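Side-chain contacts in tannase (Lactobacillus plantarum, PDB 3WA7), which hydrolyses the galloyl ester bonds of hydrolysable tannins, acting as an alpha/beta-hydrolase: residues Ser178-Pro183 against Asp387-Gln392; Pro346-Leu351 against Arg420-Ala425; Ser355-Leu360 against Lys369-Leu374; Ser398-Thr403 against Ala431-Asn436. All coordinates share one frame; numbering follows the deposited sequence. Where two conformers were deposited one is given.

Contact 1: residues Ser178-Pro183 against Asp387-Gln392; sequences SAYFEP and DAELIQ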
# COMPACT_ATOMS: atom_id res chain seq x y z
N SER A 178 1.78 18.55 -2.78
CA SER A 178 2.50 18.96 -1.59
C SER A 178 3.81 19.59 -2.06
O SER A 178 4.53 19.00 -2.86
CB SER A 178 2.81 17.75 -0.71
OG SER A 178 3.80 18.08 0.26
N ALA A 179 4.12 20.78 -1.55
CA ALA A 179 5.34 21.48 -1.94
C ALA A 179 6.61 20.75 -1.51
O ALA A 179 7.68 21.00 -2.06
CB ALA A 179 5.33 22.89 -1.37
N TYR A 180 6.50 19.86 -0.54
CA TYR A 180 7.67 19.13 -0.05
C TYR A 180 8.41 18.39 -1.16
O TYR A 180 9.64 18.29 -1.14
CB TYR A 180 7.26 18.12 1.02
CG TYR A 180 8.43 17.35 1.59
CD1 TYR A 180 9.21 17.89 2.61
CD2 TYR A 180 8.79 16.10 1.07
CE1 TYR A 180 10.32 17.20 3.11
CE2 TYR A 180 9.90 15.41 1.56
CZ TYR A 180 10.66 15.97 2.57
OH TYR A 180 11.76 15.30 3.05
N PHE A 181 7.66 17.88 -2.13
CA PHE A 181 8.25 17.10 -3.22
C PHE A 181 8.62 17.89 -4.47
O PHE A 181 9.17 17.34 -5.42
CB PHE A 181 7.29 15.97 -3.61
CG PHE A 181 6.81 15.17 -2.44
CD1 PHE A 181 5.69 15.58 -1.71
CD2 PHE A 181 7.49 14.03 -2.03
CE1 PHE A 181 5.26 14.86 -0.59
CE2 PHE A 181 7.07 13.30 -0.92
CZ PHE A 181 5.96 13.72 -0.20
N GLU A 182 8.33 19.19 -4.46
CA GLU A 182 8.62 20.01 -5.63
C GLU A 182 10.11 20.04 -6.01
O GLU A 182 10.45 19.91 -7.18
CB GLU A 182 8.10 21.44 -5.41
CG GLU A 182 7.75 22.16 -6.71
CD GLU A 182 6.75 21.39 -7.56
OE1 GLU A 182 5.69 21.00 -7.03
OE2 GLU A 182 7.01 21.19 -8.76
N PRO A 183 11.01 20.22 -5.03
CA PRO A 183 12.43 20.24 -5.38
C PRO A 183 12.88 18.99 -6.14
O PRO A 183 13.60 19.08 -7.14
CB PRO A 183 13.12 20.40 -4.03
CG PRO A 183 12.15 21.26 -3.28
CD PRO A 183 10.82 20.61 -3.62
N ASP A 387 15.71 11.95 8.98
CA ASP A 387 15.12 13.28 9.13
C ASP A 387 13.64 13.19 9.48
O ASP A 387 12.86 12.54 8.78
CB ASP A 387 15.30 14.05 7.82
CG ASP A 387 14.74 15.45 7.89
OD1 ASP A 387 15.33 16.30 8.59
OD2 ASP A 387 13.70 15.70 7.25
N ALA A 388 13.24 13.87 10.55
CA ALA A 388 11.85 13.86 11.00
C ALA A 388 10.87 14.37 9.94
O ALA A 388 9.75 13.87 9.82
CB ALA A 388 11.71 14.68 12.28
N GLU A 389 11.30 15.38 9.18
CA GLU A 389 10.46 15.97 8.15
C GLU A 389 10.19 14.96 7.04
O GLU A 389 9.09 14.90 6.48
CB GLU A 389 11.14 17.22 7.58
CG GLU A 389 10.25 18.08 6.71
CD GLU A 389 10.94 19.37 6.29
OE1 GLU A 389 11.45 20.09 7.17
OE2 GLU A 389 10.98 19.66 5.07
N LEU A 390 11.20 14.15 6.71
CA LEU A 390 11.06 13.13 5.67
C LEU A 390 10.15 12.00 6.14
O LEU A 390 9.31 11.51 5.39
CB LEU A 390 12.44 12.57 5.30
CG LEU A 390 12.44 11.36 4.35
CD1 LEU A 390 11.74 11.71 3.04
CD2 LEU A 390 13.88 10.94 4.08
N ILE A 391 10.32 11.59 7.39
CA ILE A 391 9.50 10.52 7.94
C ILE A 391 8.03 10.96 7.87
O ILE A 391 7.16 10.20 7.44
CB ILE A 391 9.89 10.24 9.41
CG1 ILE A 391 11.32 9.69 9.47
CG2 ILE A 391 8.89 9.27 10.04
CD1 ILE A 391 11.87 9.55 10.88
N GLN A 392 7.77 12.20 8.28
CA GLN A 392 6.42 12.75 8.26
C GLN A 392 5.87 12.88 6.84
O GLN A 392 4.70 12.58 6.57
CB GLN A 392 6.43 14.12 8.94
CG GLN A 392 5.09 14.83 8.95
CD GLN A 392 5.17 16.20 9.57
OE1 GLN A 392 5.48 16.35 10.76
NE2 GLN A 392 4.89 17.23 8.78
O HOH W 1 13.26 16.69 4.85

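Contact 2: residues Pro346-Leu351 against Arg420-Ala425; sequences PAFDQL and RDTSFA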
# COMPACT_ATOMS: atom_id res chain seq x y z
N PRO A 346 12.36 -4.94 17.33
CA PRO A 346 11.20 -4.25 16.76
C PRO A 346 10.90 -4.88 15.40
O PRO A 346 11.81 -5.36 14.73
CB PRO A 346 11.68 -2.80 16.62
CG PRO A 346 12.75 -2.69 17.68
CD PRO A 346 13.47 -3.99 17.54
N ALA A 347 9.63 -4.88 15.00
CA ALA A 347 9.24 -5.48 13.73
C ALA A 347 9.65 -4.67 12.50
O ALA A 347 9.84 -5.24 11.42
CB ALA A 347 7.73 -5.73 13.71
N PHE A 348 9.78 -3.36 12.65
CA PHE A 348 10.13 -2.50 11.53
C PHE A 348 11.48 -1.79 11.69
O PHE A 348 12.33 -1.86 10.80
CB PHE A 348 9.02 -1.47 11.29
CG PHE A 348 7.69 -2.10 10.94
CD1 PHE A 348 6.90 -2.68 11.93
CD2 PHE A 348 7.28 -2.19 9.61
CE1 PHE A 348 5.71 -3.34 11.60
CE2 PHE A 348 6.09 -2.84 9.28
CZ PHE A 348 5.31 -3.42 10.27
N ASP A 349 11.67 -1.10 12.80
CA ASP A 349 12.94 -0.42 13.01
C ASP A 349 13.88 -1.33 13.78
O ASP A 349 14.01 -1.22 15.01
CB ASP A 349 12.74 0.90 13.76
CG ASP A 349 13.96 1.81 13.67
OD1 ASP A 349 15.03 1.32 13.27
OD2 ASP A 349 13.84 3.01 13.99
N GLN A 350 14.52 -2.25 13.07
CA GLN A 350 15.45 -3.19 13.70
C GLN A 350 16.64 -2.47 14.31
O GLN A 350 17.16 -1.52 13.74
CB GLN A 350 15.90 -4.24 12.69
CG GLN A 350 14.98 -5.44 12.57
CD GLN A 350 15.19 -6.42 13.70
OE1 GLN A 350 16.27 -7.00 13.83
NE2 GLN A 350 14.17 -6.62 14.52
N LEU A 351 17.07 -2.94 15.48
CA LEU A 351 18.19 -2.30 16.16
C LEU A 351 19.49 -2.38 15.38
O LEU A 351 20.37 -1.54 15.54
CB LEU A 351 18.38 -2.93 17.55
CG LEU A 351 17.16 -2.89 18.47
CD1 LEU A 351 17.55 -3.38 19.86
CD2 LEU A 351 16.59 -1.48 18.54
N ARG A 420 -0.29 -10.70 8.94
CA ARG A 420 0.46 -10.29 10.13
C ARG A 420 1.70 -9.45 9.82
O ARG A 420 2.58 -9.31 10.68
CB ARG A 420 0.88 -11.53 10.93
CG ARG A 420 -0.24 -12.53 11.15
CD ARG A 420 0.03 -13.81 10.41
NE ARG A 420 1.13 -14.56 11.01
CZ ARG A 420 2.27 -14.87 10.39
NH1 ARG A 420 2.48 -14.49 9.14
NH2 ARG A 420 3.20 -15.57 11.04
N ASP A 421 1.78 -8.90 8.62
CA ASP A 421 2.94 -8.09 8.25
C ASP A 421 2.98 -6.78 9.02
O ASP A 421 4.04 -6.16 9.16
CB ASP A 421 2.97 -7.85 6.75
CG ASP A 421 3.46 -9.07 5.99
OD1 ASP A 421 2.78 -10.12 6.03
OD2 ASP A 421 4.53 -8.99 5.35
N THR A 422 1.82 -6.35 9.51
CA THR A 422 1.73 -5.15 10.32
C THR A 422 0.45 -5.32 11.13
O THR A 422 -0.44 -6.08 10.75
CB THR A 422 1.67 -3.86 9.46
OG1 THR A 422 1.90 -2.72 10.30
CG2 THR A 422 0.32 -3.71 8.77
N SER A 423 0.36 -4.64 12.27
CA SER A 423 -0.82 -4.75 13.11
C SER A 423 -2.09 -4.29 12.42
O SER A 423 -2.07 -3.39 11.58
CB SER A 423 -0.64 -3.93 14.39
OG SER A 423 -1.85 -3.87 15.13
N PHE A 424 -3.21 -4.91 12.78
CA PHE A 424 -4.51 -4.55 12.24
C PHE A 424 -4.80 -3.10 12.60
O PHE A 424 -5.55 -2.42 11.91
CB PHE A 424 -5.60 -5.44 12.85
CG PHE A 424 -5.44 -6.90 12.53
CD1 PHE A 424 -5.33 -7.84 13.55
CD2 PHE A 424 -5.39 -7.33 11.21
CE1 PHE A 424 -5.18 -9.19 13.26
CE2 PHE A 424 -5.24 -8.68 10.91
CZ PHE A 424 -5.13 -9.61 11.94
N ALA A 425 -4.20 -2.64 13.70
CA ALA A 425 -4.39 -1.27 14.16
C ALA A 425 -3.97 -0.24 13.12
O ALA A 425 -4.57 0.83 13.03
CB ALA A 425 -3.62 -1.04 15.45

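Contact 3: residues Ser355-Leu360 against Lys369-Leu374; sequences SPENNL and KHFTAL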
# COMPACT_ATOMS: atom_id res chain seq x y z
N SER A 355 16.17 -4.29 8.52
CA SER A 355 14.85 -4.43 7.91
C SER A 355 14.72 -3.68 6.59
O SER A 355 15.56 -2.85 6.26
CB SER A 355 13.76 -3.93 8.86
OG SER A 355 13.53 -2.55 8.66
N PRO A 356 13.66 -3.97 5.82
CA PRO A 356 13.46 -3.28 4.54
C PRO A 356 13.25 -1.79 4.80
O PRO A 356 13.72 -0.94 4.05
CB PRO A 356 12.21 -3.95 3.98
CG PRO A 356 12.31 -5.34 4.51
CD PRO A 356 12.73 -5.10 5.95
N GLU A 357 12.52 -1.48 5.87
CA GLU A 357 12.25 -0.09 6.21
C GLU A 357 13.53 0.65 6.62
O GLU A 357 13.67 1.84 6.34
CB GLU A 357 11.21 -0.01 7.34
CG GLU A 357 9.80 -0.46 6.94
CD GLU A 357 9.67 -1.97 6.84
OE1 GLU A 357 10.40 -2.69 7.55
OE2 GLU A 357 8.81 -2.44 6.07
N ASN A 358 14.46 -0.04 7.27
CA ASN A 358 15.72 0.60 7.66
C ASN A 358 16.45 1.05 6.39
O ASN A 358 16.99 2.16 6.33
CB ASN A 358 16.62 -0.38 8.44
CG ASN A 358 16.15 -0.61 9.87
OD1 ASN A 358 15.94 -1.75 10.29
ND2 ASN A 358 16.00 0.47 10.63
N ASN A 359 16.45 0.18 5.39
CA ASN A 359 17.10 0.43 4.10
C ASN A 359 16.37 1.54 3.34
O ASN A 359 16.99 2.35 2.66
CB ASN A 359 17.12 -0.86 3.28
CG ASN A 359 17.95 -0.77 2.02
OD1 ASN A 359 17.71 -1.51 1.07
ND2 ASN A 359 18.96 0.10 2.02
N LEU A 360 15.04 1.57 3.46
CA LEU A 360 14.24 2.60 2.81
C LEU A 360 14.66 3.98 3.32
O LEU A 360 14.76 4.93 2.54
CB LEU A 360 12.75 2.41 3.13
CG LEU A 360 11.84 3.61 2.84
CD1 LEU A 360 11.75 3.83 1.32
CD2 LEU A 360 10.45 3.37 3.43
N LYS A 369 19.03 3.58 8.04
CA LYS A 369 18.90 4.44 9.21
C LYS A 369 17.74 4.00 10.08
O LYS A 369 16.89 3.22 9.67
CB LYS A 369 18.63 5.90 8.79
CG LYS A 369 19.75 6.63 8.08
CD LYS A 369 19.37 8.10 7.91
CE LYS A 369 20.42 8.88 7.13
NZ LYS A 369 20.02 10.32 6.98
N HIS A 370 17.73 4.50 11.31
CA HIS A 370 16.62 4.22 12.21
C HIS A 370 15.61 5.32 11.91
O HIS A 370 15.96 6.33 11.28
CB HIS A 370 17.07 4.31 13.67
CG HIS A 370 17.97 3.19 14.09
ND1 HIS A 370 17.59 1.87 14.04
CD2 HIS A 370 19.24 3.20 14.56
CE1 HIS A 370 18.59 1.11 14.46
NE2 HIS A 370 19.60 1.90 14.78
N PHE A 371 14.36 5.13 12.32
CA PHE A 371 13.33 6.13 12.08
C PHE A 371 12.42 6.29 13.29
O PHE A 371 11.30 6.81 13.19
CB PHE A 371 12.52 5.77 10.82
CG PHE A 371 12.12 4.32 10.73
CD1 PHE A 371 10.86 3.91 11.14
CD2 PHE A 371 13.01 3.38 10.21
CE1 PHE A 371 10.48 2.56 11.03
CE2 PHE A 371 12.64 2.04 10.10
CZ PHE A 371 11.38 1.63 10.51
N THR A 372 12.92 5.85 14.44
CA THR A 372 12.22 5.95 15.71
C THR A 372 13.27 6.25 16.77
O THR A 372 14.40 5.76 16.69
CB THR A 372 11.50 4.64 16.09
OG1 THR A 372 12.47 3.59 16.27
CG2 THR A 372 10.50 4.24 15.01
N ALA A 373 12.91 7.05 17.76
CA ALA A 373 13.84 7.40 18.83
C ALA A 373 14.27 6.15 19.60
O ALA A 373 15.43 6.00 19.97
CB ALA A 373 13.19 8.40 19.78
N LEU A 374 13.33 5.23 19.81
CA LEU A 374 13.61 4.00 20.54
C LEU A 374 14.75 3.18 19.94
O LEU A 374 15.70 2.81 20.64
CB LEU A 374 12.36 3.13 20.60
CG LEU A 374 12.57 1.77 21.26
CD1 LEU A 374 12.61 1.94 22.77
CD2 LEU A 374 11.46 0.83 20.87

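Contact 4: residues Ser398-Thr403 against Ala431-Asn436; sequences SYLTTT and AIMLEN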
# COMPACT_ATOMS: atom_id res chain seq x y z
N SER A 398 -0.03 12.11 7.95
CA SER A 398 0.41 13.49 8.14
C SER A 398 -0.46 14.51 7.42
O SER A 398 -0.68 15.61 7.92
CB SER A 398 1.86 13.64 7.66
OG SER A 398 2.73 12.82 8.40
N TYR A 399 -0.96 14.14 6.25
CA TYR A 399 -1.77 15.05 5.45
C TYR A 399 -3.22 15.16 5.91
O TYR A 399 -3.96 16.03 5.44
CB TYR A 399 -1.70 14.64 3.98
CG TYR A 399 -0.28 14.58 3.48
CD1 TYR A 399 0.49 13.42 3.63
CD2 TYR A 399 0.33 15.71 2.94
CE1 TYR A 399 1.83 13.40 3.26
CE2 TYR A 399 1.66 15.70 2.57
CZ TYR A 399 2.41 14.54 2.73
OH TYR A 399 3.73 14.53 2.36
N LEU A 400 -3.63 14.29 6.82
CA LEU A 400 -5.00 14.31 7.33
C LEU A 400 -5.07 15.14 8.61
O LEU A 400 -6.15 15.59 9.01
CB LEU A 400 -5.49 12.89 7.59
CG LEU A 400 -5.36 11.90 6.43
CD1 LEU A 400 -5.89 10.53 6.85
CD2 LEU A 400 -6.13 12.41 5.22
N THR A 401 -3.93 15.33 9.26
CA THR A 401 -3.87 16.10 10.50
C THR A 401 -3.47 17.55 10.27
O THR A 401 -3.85 18.44 11.04
CB THR A 401 -2.89 15.47 11.51
OG1 THR A 401 -1.58 15.40 10.92
CG2 THR A 401 -3.33 14.06 11.88
N THR A 402 -2.71 17.79 9.21
CA THR A 402 -2.27 19.14 8.87
C THR A 402 -2.52 19.39 7.38
O THR A 402 -2.23 18.53 6.55
CB THR A 402 -0.76 19.33 9.14
OG1 THR A 402 -0.49 19.09 10.53
CG2 THR A 402 -0.32 20.74 8.78
N THR A 403 -3.06 20.56 7.06
CA THR A 403 -3.35 20.90 5.67
C THR A 403 -2.09 21.34 4.93
O THR A 403 -1.42 22.30 5.33
CB THR A 403 -4.39 22.05 5.57
OG1 THR A 403 -5.61 21.64 6.18
CG2 THR A 403 -4.65 22.40 4.11
N ALA A 431 -8.28 4.15 8.25
CA ALA A 431 -9.69 4.16 7.91
C ALA A 431 -10.51 5.12 8.78
O ALA A 431 -11.35 5.87 8.28
CB ALA A 431 -10.26 2.75 8.02
N ILE A 432 -10.27 5.10 10.09
CA ILE A 432 -11.02 5.97 10.98
C ILE A 432 -10.63 7.43 10.81
O ILE A 432 -11.49 8.31 10.82
CB ILE A 432 -10.84 5.55 12.45
CG1 ILE A 432 -11.45 4.16 12.65
CG2 ILE A 432 -11.52 6.56 13.38
CD1 ILE A 432 -11.28 3.60 14.06
N MSE A 433 -9.34 7.69 10.63
CA MSE A 433 -8.91 9.07 10.46
C MSE A 433 -9.52 9.65 9.18
O MSE A 433 -9.91 10.82 9.15
CB MSE A 433 -7.38 9.17 10.39
CG MSE A 433 -6.89 10.60 10.46
SE MSE A 433 -4.98 10.73 10.69
CE MSE A 433 -4.79 9.43 12.08
N LEU A 434 -9.62 8.83 8.14
CA LEU A 434 -10.22 9.29 6.89
C LEU A 434 -11.68 9.66 7.11
O LEU A 434 -12.14 10.71 6.68
CB LEU A 434 -10.11 8.20 5.82
CG LEU A 434 -8.72 8.02 5.20
CD1 LEU A 434 -8.66 6.71 4.42
CD2 LEU A 434 -8.41 9.21 4.30
N GLU A 435 -12.40 8.78 7.81
CA GLU A 435 -13.81 9.01 8.10
C GLU A 435 -13.97 10.27 8.95
O GLU A 435 -14.86 11.09 8.71
CB GLU A 435 -14.41 7.80 8.83
CG GLU A 435 -15.93 7.87 9.02
CD GLU A 435 -16.37 8.85 10.09
OE1 GLU A 435 -17.57 9.21 10.12
OE2 GLU A 435 -15.52 9.27 10.92
N ASN A 436 -13.11 10.40 9.96
CA ASN A 436 -13.14 11.54 10.87
C ASN A 436 -12.98 12.87 10.15
O ASN A 436 -13.50 13.89 10.60
CB ASN A 436 -12.03 11.43 11.92
CG ASN A 436 -12.34 10.42 13.00
OD1 ASN A 436 -11.50 10.16 13.86
ND2 ASN A 436 -13.55 9.86 12.98

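Contact 1: residues Ser178-Pro183 against Asp387-Gln392
A small surface contact joins Tyr180, in the 3-10 turn just ahead of helix 182-188, to Glu389 and Leu390 in the first turn of helix 388-393. Tyr180 does the reaching: with CG anti to the backbone N (chi1 -179°), its ring reaches across to the other segment, whose nearest CA, that of Leu390, is 9.0 Å from the CA of Tyr180. The carboxylate of Glu389 meets the ring at its edge, near the ring plane, with OE2 3.2 Å from CE1 of Tyr180; ring and carboxylate planes are turned 70° apart. Such a placement probably sets the negative oxygen against the weakly positive C-H rim. Beyond the ring, OH of Tyr180 sits 3.6 Å from CD1 of Leu390. One water bridges the pair of segments, 2.7 Å from Tyr180 OH and 2.6 Å from Asp387 OD2, to which it donates. That same OD2 is the N-cap acceptor of helix 388-393, taking Leu390 N at 3.0 Å on its anti side, tilted 27° out of the carboxylate plane, so one oxygen serves both the helix start and the water bridge. A valine in place of Tyr180 would probably leave the water without its phenolic mate and open a gap beside Leu390. Tyr180 CD2 also lies over the centre of the Phe181 ring, and Phe181 in turn packs on helix 131-145 and on Tyr399 of helix 398-401.

Contact 2: residues Pro346-Leu351 against Arg420-Ala425
Phe348 sets the outer end of its ring against the carbonyl of Asp421 and the side chain of Thr422. Atom CZ of Phe348 lies 3.2 Å from the carbonyl O of Asp421, and the same CZ is 3.5 Å from Thr422 OG1; both oxygens approach the ring obliquely. Thr422 CA stands at the ring edge, in plane, while CB of Thr422 comes within 3.8 Å of Phe348 CZ, and the two side chains cross at about a right angle. With no polar bond between the segments, the fit rests on van der Waals contact. Thr422 turns OG1 to the ring by holding it anti to the backbone N (chi1 -166°).

In the next shell, both backbone polar groups of Phe348 are tied down: its N bonds to Asp213 OD1 of helix 209-220 and its O to Ser355 OG. Asp349, centre of an inverse gamma turn, follows directly. On the other segment, Asp421 N bonds to Asp419 OD1, and Ser423 OG accepts from Ala425 N at 3.0 Å, capping the entry to helix 425-436. Asp421 also touches His451, and its OD2 is hydrogen-bonded to a glycerol, probably from the crystallisation liquor. Phe348 thus packs against the loop after strand 410-414, which probably carries the acidic member of a Ser-His-Asp triad (Ser163, His451, Asp419), as in the alpha/beta-hydrolase fold.

Contact 3: residues Ser355-Leu360 against Lys369-Leu374
Asn358 holds Lys369 by two hydrogen bonds, one from its backbone and one from its side chain. Lys369 N donates to Asn358 O at 3.0 Å, and ND2 of Asn358 returns a bond to Lys369 O, also 3.0 Å long and nearly straight (169°). Lys369 O lies almost in the amide plane of Asn358, although each donor stands well above the plane of the carbonyl it meets. The amide has little freedom to flip, because OD1 is used as well: it accepts from Ser355 N at 3.1 Å, in the carbonyl plane on a lone pair. Asn358 N donates to Ser355 OG at 3.0 Å, and this reciprocal pair is a capping box, closing the start of helix 356-360. Outside the segments, ND2 has a further acceptor in Asp349 OD1, which His370 ND1 also binds; one carboxylate oxygen thus gathers the asparagine and the imidazole, whose ND2 and ND1 are 4.0 Å apart. A leucine in place of Asn358 would probably leave Lys369 O and Ser355 N without their side-chain mates and take one bond from Asp349.

Packing follows on the side of Phe371. Its CG lies between the backbone N and the carbonyl carbon (chi1 45°), which brings the ring back against helix 356-360: CZ of Phe371 is 3.6 Å from Glu357 CB, and CE2 is 3.7 Å from Asn358 ND2. Ring and amide planes are 51° apart. The extended chain of Lys369 ends in a salt bridge with Asp363, whereas OE2 of Glu357 is hydrogen-bonded to a glycerol, probably from the crystallisation liquor.

Contact 4: residues Ser398-Thr403 against Ala431-Asn436
Leu400 and Thr401 of the short helix 398-401 meet Met433 and Leu434 of helix 425-436, an apolar contact that closes on the last turn of the longer helix. Walking from the start, Ser398 lends its carbonyl: Ser398 O accepts from Thr402 N at 3.2 Å and from Thr401 OG1 at 3.1 Å, both arriving from the same face of its plane. Tyr399 takes no part across the contact; it packs on Phe181 and bonds through OH to Ala393 O.

Leu400 carries the contact. Its CD1 methyl wedges between two neighbours, 3.7 Å from Met433 CG and 3.8 Å from Leu434 CD2, while CB of Leu400 lies 3.8 Å from SE of Met433, a selenomethionine introduced by labelling. CD2 of the same leucine reaches Leu434 CD2 at 4.0 Å, so both branches rest against that methyl. Leu434 looks the other way at its root; only its end turns back to Leu400, and it also touches Trp411, Ile413 and Ile441. Those residues lie in strands 410-414 and 440-444, adjacent and parallel in the main sheet, which helix 425-436 connects as a beta-alpha-beta unit of the alpha/beta-hydrolase fold. Helix 398-401 therefore packs against the connecting helix of that unit.

At Thr401 the two branches divide their work. With OG1 between N and the carbonyl carbon (chi1 58°), the hydroxyl is turned back to Ser398 O, and the CG2 methyl is directed across to SE of Met433 at 3.9 Å, on the exposed border of the contact.

How the contacts relate
Contacts 2 and 3 are neighbours, centres about 11 Å apart, with contact 3 nested inside the chain loop that contact 2 closes; Asp349 OD2, 2.7 Å from Thr372 OG1, ties them. Contact 1 lies about 17 Å, centre to centre, from contacts 3 and 4 alike, and touches both: Ile391 packs on Phe371, and Gln392 O approaches Ser398 OG. Helices 373-377, 388-393 and 398-401 follow one another, so the chain passes from contact 3 through contact 1 to contact 4, then into strand 410-414. Contact 3 is internal to the region between helix 332-339 and strand 410-414, whereas contacts 1, 2 and 4 join that region to the turn before helix 182-188, the probable catalytic loop and helix 425-436.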